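Phosphoribosylformylglycinamidine cyclo-ligase (Thermus thermophilus HB8, PDB 5AVM) probably catalyses the ATP-dependent ring closure of formylglycinamidine ribonucleotide to 5-aminoimidazole ribonucleotide, a step of de novo purine biosynthesis. Local coordinates at residues 169-174 with 322-327; 261-266 with 328-333. All coordinates share one frame; numbering follows the deposited sequence.

Interaction 1 (169-174 with 322-327); sequences ERVREG and GRVVPG
Where the chain enters the sheet of the C-terminal domain, Gly174 and Glu173 meet Val324 and Pro326 near the end of strand 319-326. One backbone hydrogen bond defines the junction: Gly174 N donates to Val324 O at 3.1 Å, lying in the carbonyl plane on a lone pair, although the N-H...O angle of 143° shows a bent bond. Gly174 takes a positive phi (114°), a conformation that glycine adopts readily. On one side of this bond, Glu173 holds CG anti to the backbone N (chi1 -177°), which brings CG to 3.4 Å from Val324 O. Its extended chain then crosses the proline ring at about a right angle, with OE1 3.3 Å from Pro326 CG; this is packing of a carboxylate on a ring carbon. On the inner side, Val171 CG1 approaches Val324 CG1 at 4.2 Å, a loose apolar touch between two buried valines that also share Val303 of strand 298-304. Val324 CG1 lies a similar 3.9 Å from Arg172 O. The extended Arg323 side chain runs past Gly174, its NE 3.8 Å from Gly174 O, obliquely placed and too far for a hydrogen bond. Arg172 N bonds to the Asp175 carboxylate, and Asp175 continues the backbone pairing with Val324, so 169-174 is the lead-in by which strand 176-181 comes to lie antiparallel to strand 319-326 in the sheet of the AIR synthase C-terminal domain.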
ATOM      1  N   GLU B 169     -20.662 -17.842   1.641  1.00 39.96           N
ATOM      2  CA  GLU B 169     -21.985 -18.041   2.225  1.00 42.26           C
ATOM      3  C   GLU B 169     -23.130 -18.083   1.210  1.00 42.50           C
ATOM      4  O   GLU B 169     -24.241 -18.501   1.547  1.00 44.19           O
ATOM      5  CB  GLU B 169     -22.263 -16.975   3.298  1.00 42.99           C
ATOM      6  CG  GLU B 169     -22.083 -15.522   2.852  1.00 46.43           C
ATOM      7  CD  GLU B 169     -20.638 -15.160   2.534  1.00 47.05           C
ATOM      8  OE1 GLU B 169     -19.729 -15.616   3.269  1.00 46.38           O
ATOM      9  OE2 GLU B 169     -20.419 -14.406   1.559  1.00 47.10           O
ATOM     10  N   ARG B 170     -22.863 -17.659  -0.028  1.00 42.40           N
ATOM     11  CA  ARG B 170     -23.890 -17.674  -1.074  1.00 41.72           C
ATOM     12  C   ARG B 170     -23.733 -18.935  -1.903  1.00 41.74           C
ATOM     13  O   ARG B 170     -24.639 -19.331  -2.633  1.00 41.51           O
ATOM     14  CB  ARG B 170     -23.763 -16.462  -1.995  1.00 39.94           C
ATOM     15  CG  ARG B 170     -23.356 -15.196  -1.301  1.00 41.58           C
ATOM     16  CD  ARG B 170     -24.139 -14.009  -1.814  1.00 43.70           C
ATOM     17  NE  ARG B 170     -24.449 -14.100  -3.237  1.00 45.43           N
ATOM     18  CZ  ARG B 170     -24.982 -13.104  -3.939  1.00 46.96           C
ATOM     19  NH1 ARG B 170     -25.251 -11.953  -3.340  1.00 48.71           N
ATOM     20  NH2 ARG B 170     -25.264 -13.261  -5.227  1.00 47.10           N
ATOM     21  N   VAL B 171     -22.567 -19.560  -1.790  1.00 42.86           N
ATOM     22  CA  VAL B 171     -22.280 -20.782  -2.524  1.00 44.49           C
ATOM     23  C   VAL B 171     -23.094 -21.965  -1.989  1.00 46.60           C
ATOM     24  O   VAL B 171     -23.158 -22.203  -0.778  1.00 46.86           O
ATOM     25  CB  VAL B 171     -20.781 -21.133  -2.453  1.00 43.15           C
ATOM     26  CG1 VAL B 171     -20.550 -22.525  -2.999  1.00 42.46           C
ATOM     27  CG2 VAL B 171     -19.973 -20.116  -3.240  1.00 40.28           C
ATOM     28  N   ARG B 172     -23.720 -22.691  -2.908  1.00 47.79           N
ATOM     29  CA  ARG B 172     -24.527 -23.853  -2.563  1.00 49.93           C
ATOM     30  C   ARG B 172     -23.909 -25.059  -3.263  1.00 49.89           C
ATOM     31  O   ARG B 172     -23.113 -24.904  -4.189  1.00 49.78           O
ATOM     32  CB  ARG B 172     -25.966 -23.644  -3.037  1.00 52.11           C
ATOM     33  CG  ARG B 172     -26.631 -22.394  -2.470  1.00 55.24           C
ATOM     34  CD  ARG B 172     -27.116 -22.597  -1.044  1.00 58.87           C
ATOM     35  NE  ARG B 172     -28.321 -23.423  -0.999  1.00 64.02           N
ATOM     36  CZ  ARG B 172     -28.982 -23.737   0.113  1.00 66.25           C
ATOM     37  NH1 ARG B 172     -28.556 -23.295   1.291  1.00 67.29           N
ATOM     38  NH2 ARG B 172     -30.079 -24.483   0.047  1.00 66.63           N
ATOM     39  N   GLU B 173     -24.259 -26.262  -2.819  1.00 50.56           N
ATOM     40  CA  GLU B 173     -23.712 -27.460  -3.441  1.00 50.24           C
ATOM     41  C   GLU B 173     -24.367 -27.677  -4.798  1.00 48.49           C
ATOM     42  O   GLU B 173     -25.594 -27.672  -4.911  1.00 47.37           O
ATOM     43  CB  GLU B 173     -23.958 -28.691  -2.573  1.00 52.87           C
ATOM     44  CG  GLU B 173     -23.343 -29.954  -3.158  1.00 56.63           C
ATOM     45  CD  GLU B 173     -23.987 -31.222  -2.635  1.00 58.17           C
ATOM     46  OE1 GLU B 173     -24.031 -31.407  -1.398  1.00 59.80           O
ATOM     47  OE2 GLU B 173     -24.448 -32.035  -3.467  1.00 59.08           O
ATOM     48  N   GLY B 174     -23.540 -27.862  -5.822  1.00 46.11           N
ATOM     49  CA  GLY B 174     -24.065 -28.076  -7.156  1.00 43.94           C
ATOM     50  C   GLY B 174     -23.727 -26.961  -8.122  1.00 42.90           C
ATOM     51  O   GLY B 174     -24.021 -27.046  -9.317  1.00 43.52           O
ATOM     52  N   GLY B 322     -15.976 -27.580 -13.702  1.00 30.49           N
ATOM     53  CA  GLY B 322     -16.178 -28.342 -12.489  1.00 33.17           C
ATOM     54  C   GLY B 322     -17.499 -28.164 -11.774  1.00 35.10           C
ATOM     55  O   GLY B 322     -18.488 -27.710 -12.347  1.00 35.09           O
ATOM     56  N   ARG B 323     -17.497 -28.521 -10.498  1.00 36.97           N
ATOM     57  CA  ARG B 323     -18.696 -28.442  -9.692  1.00 40.94           C
ATOM     58  C   ARG B 323     -18.316 -28.421  -8.213  1.00 42.03           C
ATOM     59  O   ARG B 323     -17.244 -28.894  -7.833  1.00 40.14           O
ATOM     60  CB  ARG B 323     -19.567 -29.660 -10.007  1.00 43.69           C
ATOM     61  CG  ARG B 323     -21.019 -29.565  -9.602  1.00 47.00           C
ATOM     62  CD  ARG B 323     -21.759 -30.797 -10.090  1.00 50.53           C
ATOM     63  NE  ARG B 323     -23.183 -30.763  -9.778  1.00 53.35           N
ATOM     64  CZ  ARG B 323     -24.045 -31.708 -10.137  1.00 54.21           C
ATOM     65  NH1 ARG B 323     -23.624 -32.765 -10.823  1.00 55.56           N
ATOM     66  NH2 ARG B 323     -25.327 -31.598  -9.816  1.00 55.32           N
ATOM     67  N   VAL B 324     -19.199 -27.860  -7.389  1.00 44.33           N
ATOM     68  CA  VAL B 324     -18.994 -27.772  -5.942  1.00 45.21           C
ATOM     69  C   VAL B 324     -19.596 -29.011  -5.297  1.00 47.00           C
ATOM     70  O   VAL B 324     -20.819 -29.155  -5.216  1.00 48.04           O
ATOM     71  CB  VAL B 324     -19.680 -26.516  -5.358  1.00 44.11           C
ATOM     72  CG1 VAL B 324     -19.524 -26.479  -3.843  1.00 41.93           C
ATOM     73  CG2 VAL B 324     -19.085 -25.270  -5.993  1.00 43.37           C
ATOM     74  N   VAL B 325     -18.734 -29.906  -4.836  1.00 48.97           N
ATOM     75  CA  VAL B 325     -19.188 -31.145  -4.225  1.00 51.32           C
ATOM     76  C   VAL B 325     -18.842 -31.217  -2.749  1.00 53.21           C
ATOM     77  O   VAL B 325     -18.006 -30.459  -2.261  1.00 53.10           O
ATOM     78  CB  VAL B 325     -18.567 -32.365  -4.934  1.00 51.28           C
ATOM     79  CG1 VAL B 325     -18.931 -32.345  -6.409  1.00 51.16           C
ATOM     80  CG2 VAL B 325     -17.057 -32.361  -4.753  1.00 51.02           C
ATOM     81  N   PRO B 326     -19.492 -32.134  -2.016  1.00 55.33           N
ATOM     82  CA  PRO B 326     -19.255 -32.315  -0.582  1.00 57.39           C
ATOM     83  C   PRO B 326     -17.790 -32.583  -0.237  1.00 59.02           C
ATOM     84  O   PRO B 326     -17.014 -33.084  -1.060  1.00 59.40           O
ATOM     85  CB  PRO B 326     -20.160 -33.490  -0.236  1.00 56.86           C
ATOM     86  CG  PRO B 326     -21.320 -33.278  -1.160  1.00 56.62           C
ATOM     87  CD  PRO B 326     -20.628 -32.961  -2.463  1.00 55.60           C
ATOM     88  N   GLY B 327     -17.426 -32.249   0.996  1.00 60.23           N
ATOM     89  CA  GLY B 327     -16.062 -32.430   1.447  1.00 61.21           C
ATOM     90  C   GLY B 327     -15.389 -31.077   1.550  1.00 61.75           C
ATOM     91  O   GLY B 327     -15.936 -30.148   2.150  1.00 62.11           O
TER

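Interaction 2 (261-266 with 328-333); sequences LGAEVR and EGVRLV
Arg331 passes alongside the Ala263 carbonyl and reaches toward Glu264 from the adjacent parallel strand. From CB, chi1 of 71° puts CG between the backbone N and the carbonyl carbon, about 3.8 Å from Ala263 O. CD and Ala263 O are modelled too close together, so distances to that oxygen are approximate. The chain bends at chi2 and chi3, NE passes near the same oxygen, and at the tip NH1 faces Glu264 OE2 across 3.8 Å, while NH2 turns toward Pro326 O in packing contact. The NH1-OE2 salt bridge is long: the carboxylate oxygen lies at the guanidinium edge, near its plane, but the two flat groups are turned 40° apart.

Behind these side chains runs a parallel ladder pairing Ala263 with Val330, Glu264 with Arg331 and Val265 with Leu332. Ala263 N donates to Gly329 O at 3.0 Å, and Val265 N to Arg331 O at an N-H...O angle of 173°, close to straight. Arg331 N returns a bond to Ala263 O, whose placement is less sure. Near the C terminus Val333 N bonds to Val265 O from above the carbonyl plane, but Val333 O is also modelled very close to Val265 O, so the detail of this end is doubtful.

The face opposite Glu264 and Arg331 is apolar. Val265 divides its methyls there: CG2 lies 3.7 Å from Val330 CG1, while CG1 is pressed to 3.4 Å from Leu332 CD1, tighter than usual carbon contact. Val330 CG1 also lies 3.9 Å from Ala263 CB, and Leu249 of helix 248-252 covers Val265 and Val330. Backbone bonds within the sheet and apolar packing on this face hold the terminal edge strand; the long charge pair on the other probably adds only modest attraction.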
ATOM      1  N   LEU B 261     -17.808 -27.943   1.729  1.00 47.63           N
ATOM      2  CA  LEU B 261     -17.920 -27.899   0.279  1.00 45.21           C
ATOM      3  C   LEU B 261     -16.554 -27.747  -0.379  1.00 44.63           C
ATOM      4  O   LEU B 261     -15.815 -26.800  -0.110  1.00 45.16           O
ATOM      5  CB  LEU B 261     -18.850 -26.756  -0.148  1.00 43.96           C
ATOM      6  CG  LEU B 261     -20.317 -26.928   0.268  1.00 42.45           C
ATOM      7  CD1 LEU B 261     -21.116 -25.707  -0.121  1.00 42.22           C
ATOM      8  CD2 LEU B 261     -20.892 -28.172  -0.396  1.00 42.96           C
ATOM      9  N   GLY B 262     -16.221 -28.713  -1.226  1.00 44.36           N
ATOM     10  CA  GLY B 262     -14.959 -28.696  -1.936  1.00 43.60           C
ATOM     11  C   GLY B 262     -15.276 -28.583  -3.408  1.00 43.15           C
ATOM     12  O   GLY B 262     -16.447 -28.617  -3.783  1.00 42.64           O
ATOM     13  N   ALA B 263     -14.253 -28.449  -4.246  1.00 44.02           N
ATOM     14  CA  ALA B 263     -14.467 -28.316  -5.685  1.00 44.29           C
ATOM     15  C   ALA B 263     -13.944 -29.511  -6.474  1.00 44.85           C
ATOM     16  O   ALA B 263     -13.047 -30.222  -6.027  1.00 44.09           O
ATOM     17  CB  ALA B 263     -13.816 -27.039  -6.193  1.00 43.59           C
ATOM     18  N   GLU B 264     -14.512 -29.707  -7.658  1.00 45.57           N
ATOM     19  CA  GLU B 264     -14.135 -30.801  -8.545  1.00 46.05           C
ATOM     20  C   GLU B 264     -13.772 -30.210  -9.903  1.00 45.22           C
ATOM     21  O   GLU B 264     -14.645 -29.757 -10.639  1.00 45.70           O
ATOM     22  CB  GLU B 264     -15.318 -31.751  -8.692  1.00 48.51           C
ATOM     23  CG  GLU B 264     -15.032 -33.037  -9.425  1.00 51.71           C
ATOM     24  CD  GLU B 264     -16.265 -33.915  -9.508  1.00 54.02           C
ATOM     25  OE1 GLU B 264     -17.147 -33.633 -10.354  1.00 54.75           O
ATOM     26  OE2 GLU B 264     -16.356 -34.875  -8.707  1.00 54.50           O
ATOM     27  N   VAL B 265     -12.484 -30.218 -10.232  1.00 44.33           N
ATOM     28  CA  VAL B 265     -12.018 -29.655 -11.498  1.00 44.60           C
ATOM     29  C   VAL B 265     -11.606 -30.711 -12.523  1.00 44.82           C
ATOM     30  O   VAL B 265     -10.626 -31.422 -12.322  1.00 45.40           O
ATOM     31  CB  VAL B 265     -10.813 -28.708 -11.260  1.00 44.35           C
ATOM     32  CG1 VAL B 265     -10.307 -28.154 -12.584  1.00 43.99           C
ATOM     33  CG2 VAL B 265     -11.221 -27.578 -10.329  1.00 42.78           C
ATOM     34  N   ARG B 266     -12.346 -30.801 -13.625  1.00 44.79           N
ATOM     35  CA  ARG B 266     -12.030 -31.766 -14.677  1.00 44.78           C
ATOM     36  C   ARG B 266     -10.815 -31.299 -15.471  1.00 43.20           C
ATOM     37  O   ARG B 266     -10.848 -30.231 -16.076  1.00 43.37           O
ATOM     38  CB  ARG B 266     -13.208 -31.927 -15.639  1.00 47.11           C
ATOM     39  CG  ARG B 266     -14.522 -32.333 -14.998  1.00 50.47           C
ATOM     40  CD  ARG B 266     -15.528 -32.692 -16.084  1.00 53.65           C
ATOM     41  NE  ARG B 266     -15.662 -31.627 -17.079  1.00 54.89           N
ATOM     42  CZ  ARG B 266     -16.444 -30.560 -16.938  1.00 54.86           C
ATOM     43  NH1 ARG B 266     -17.176 -30.411 -15.839  1.00 54.38           N
ATOM     44  NH2 ARG B 266     -16.491 -29.642 -17.896  1.00 53.70           N
ATOM     45  N   GLU B 328     -14.203 -30.963   0.962  1.00 62.32           N
ATOM     46  CA  GLU B 328     -13.465 -29.710   0.983  1.00 62.99           C
ATOM     47  C   GLU B 328     -12.168 -29.836   0.208  1.00 62.48           C
ATOM     48  O   GLU B 328     -11.715 -30.940  -0.094  1.00 62.34           O
ATOM     49  CB  GLU B 328     -13.154 -29.291   2.416  1.00 64.68           C
ATOM     50  CG  GLU B 328     -12.199 -30.217   3.131  1.00 67.30           C
ATOM     51  CD  GLU B 328     -11.758 -29.657   4.463  1.00 68.73           C
ATOM     52  OE1 GLU B 328     -12.634 -29.434   5.330  1.00 69.78           O
ATOM     53  OE2 GLU B 328     -10.540 -29.438   4.641  1.00 69.38           O
ATOM     54  N   GLY B 329     -11.567 -28.693  -0.097  1.00 62.08           N
ATOM     55  CA  GLY B 329     -10.335 -28.692  -0.857  1.00 61.47           C
ATOM     56  C   GLY B 329     -10.694 -28.839  -2.319  1.00 60.30           C
ATOM     57  O   GLY B 329     -11.850 -29.116  -2.643  1.00 60.69           O
ATOM     58  N   VAL B 330      -9.724 -28.652  -3.206  1.00 59.49           N
ATOM     59  CA  VAL B 330      -9.988 -28.776  -4.631  1.00 58.59           C
ATOM     60  C   VAL B 330      -9.253 -29.964  -5.228  1.00 58.58           C
ATOM     61  O   VAL B 330      -8.030 -29.934  -5.383  1.00 58.84           O
ATOM     62  CB  VAL B 330      -9.556 -27.527  -5.390  1.00 57.93           C
ATOM     63  CG1 VAL B 330     -10.004 -27.629  -6.835  1.00 58.65           C
ATOM     64  CG2 VAL B 330     -10.139 -26.300  -4.733  1.00 58.62           C
ATOM     65  N   ARG B 331     -10.005 -31.009  -5.559  1.00 58.20           N
ATOM     66  CA  ARG B 331      -9.423 -32.210  -6.150  1.00 57.41           C
ATOM     67  C   ARG B 331      -9.514 -32.096  -7.669  1.00 55.72           C
ATOM     68  O   ARG B 331     -10.546 -31.690  -8.208  1.00 55.01           O
ATOM     69  CB  ARG B 331     -10.149 -33.480  -5.647  1.00 58.87           C
ATOM     70  CG  ARG B 331     -11.585 -33.716  -6.169  1.00 61.35           C
ATOM     71  CD  ARG B 331     -12.629 -32.803  -5.517  1.00 62.48           C
ATOM     72  NE  ARG B 331     -13.165 -33.307  -4.251  1.00 62.61           N
ATOM     73  CZ  ARG B 331     -14.186 -34.154  -4.153  1.00 62.35           C
ATOM     74  NH1 ARG B 331     -14.789 -34.601  -5.248  1.00 61.54           N
ATOM     75  NH2 ARG B 331     -14.613 -34.542  -2.957  1.00 62.19           N
ATOM     76  N   LEU B 332      -8.425 -32.433  -8.357  1.00 53.90           N
ATOM     77  CA  LEU B 332      -8.392 -32.363  -9.813  1.00 52.34           C
ATOM     78  C   LEU B 332      -8.791 -33.718 -10.393  1.00 53.09           C
ATOM     79  O   LEU B 332      -8.081 -34.712 -10.231  1.00 53.79           O
ATOM     80  CB  LEU B 332      -6.992 -31.967 -10.290  1.00 49.82           C
ATOM     81  CG  LEU B 332      -6.837 -31.502 -11.742  1.00 47.99           C
ATOM     82  CD1 LEU B 332      -7.737 -30.302 -12.008  1.00 46.33           C
ATOM     83  CD2 LEU B 332      -5.379 -31.148 -12.007  1.00 47.06           C
ATOM     84  N   VAL B 333      -9.940 -33.748 -11.063  1.00 53.20           N
ATOM     85  CA  VAL B 333     -10.467 -34.969 -11.659  1.00 53.25           C
ATOM     86  C   VAL B 333     -10.548 -34.862 -13.186  1.00 53.02           C
ATOM     87  O   VAL B 333     -10.337 -33.752 -13.708  1.00 53.56           O
ATOM     88  CB  VAL B 333     -11.869 -35.271 -11.086  1.00 53.79           C
ATOM     89  CG1 VAL B 333     -12.432 -36.537 -11.703  1.00 56.40           C
ATOM     90  CG2 VAL B 333     -11.782 -35.410  -9.569  1.00 52.62           C
ATOM     91  OXT VAL B 333     -10.817 -35.883 -13.850  1.00 53.09           O
TER

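Interactions 1 and 2 reach the same mixed sheet, their centres about 10 Å apart, and strand 261-265, which lies between strands 319-326 and 330-332, joins them. On one side it pairs antiparallel with strand 319-326 of interaction 1, through probable hydrogen bonds from Gly262 N to Val325 O (2.7 Å) and from Glu264 N to Arg323 O (2.9 Å). Its other edge carries strand 330-332 of interaction 2. The chain thus turns at 327-329 and passes the start of strand 261-265, flanking it on both edges. Side chains also bridge the contacts, Arg331 NH1 packing 3.2 Å from Val325 CG2. Both concern the framework of the C-terminal domain; their geometry gives no evidence of a direct role in ATP binding.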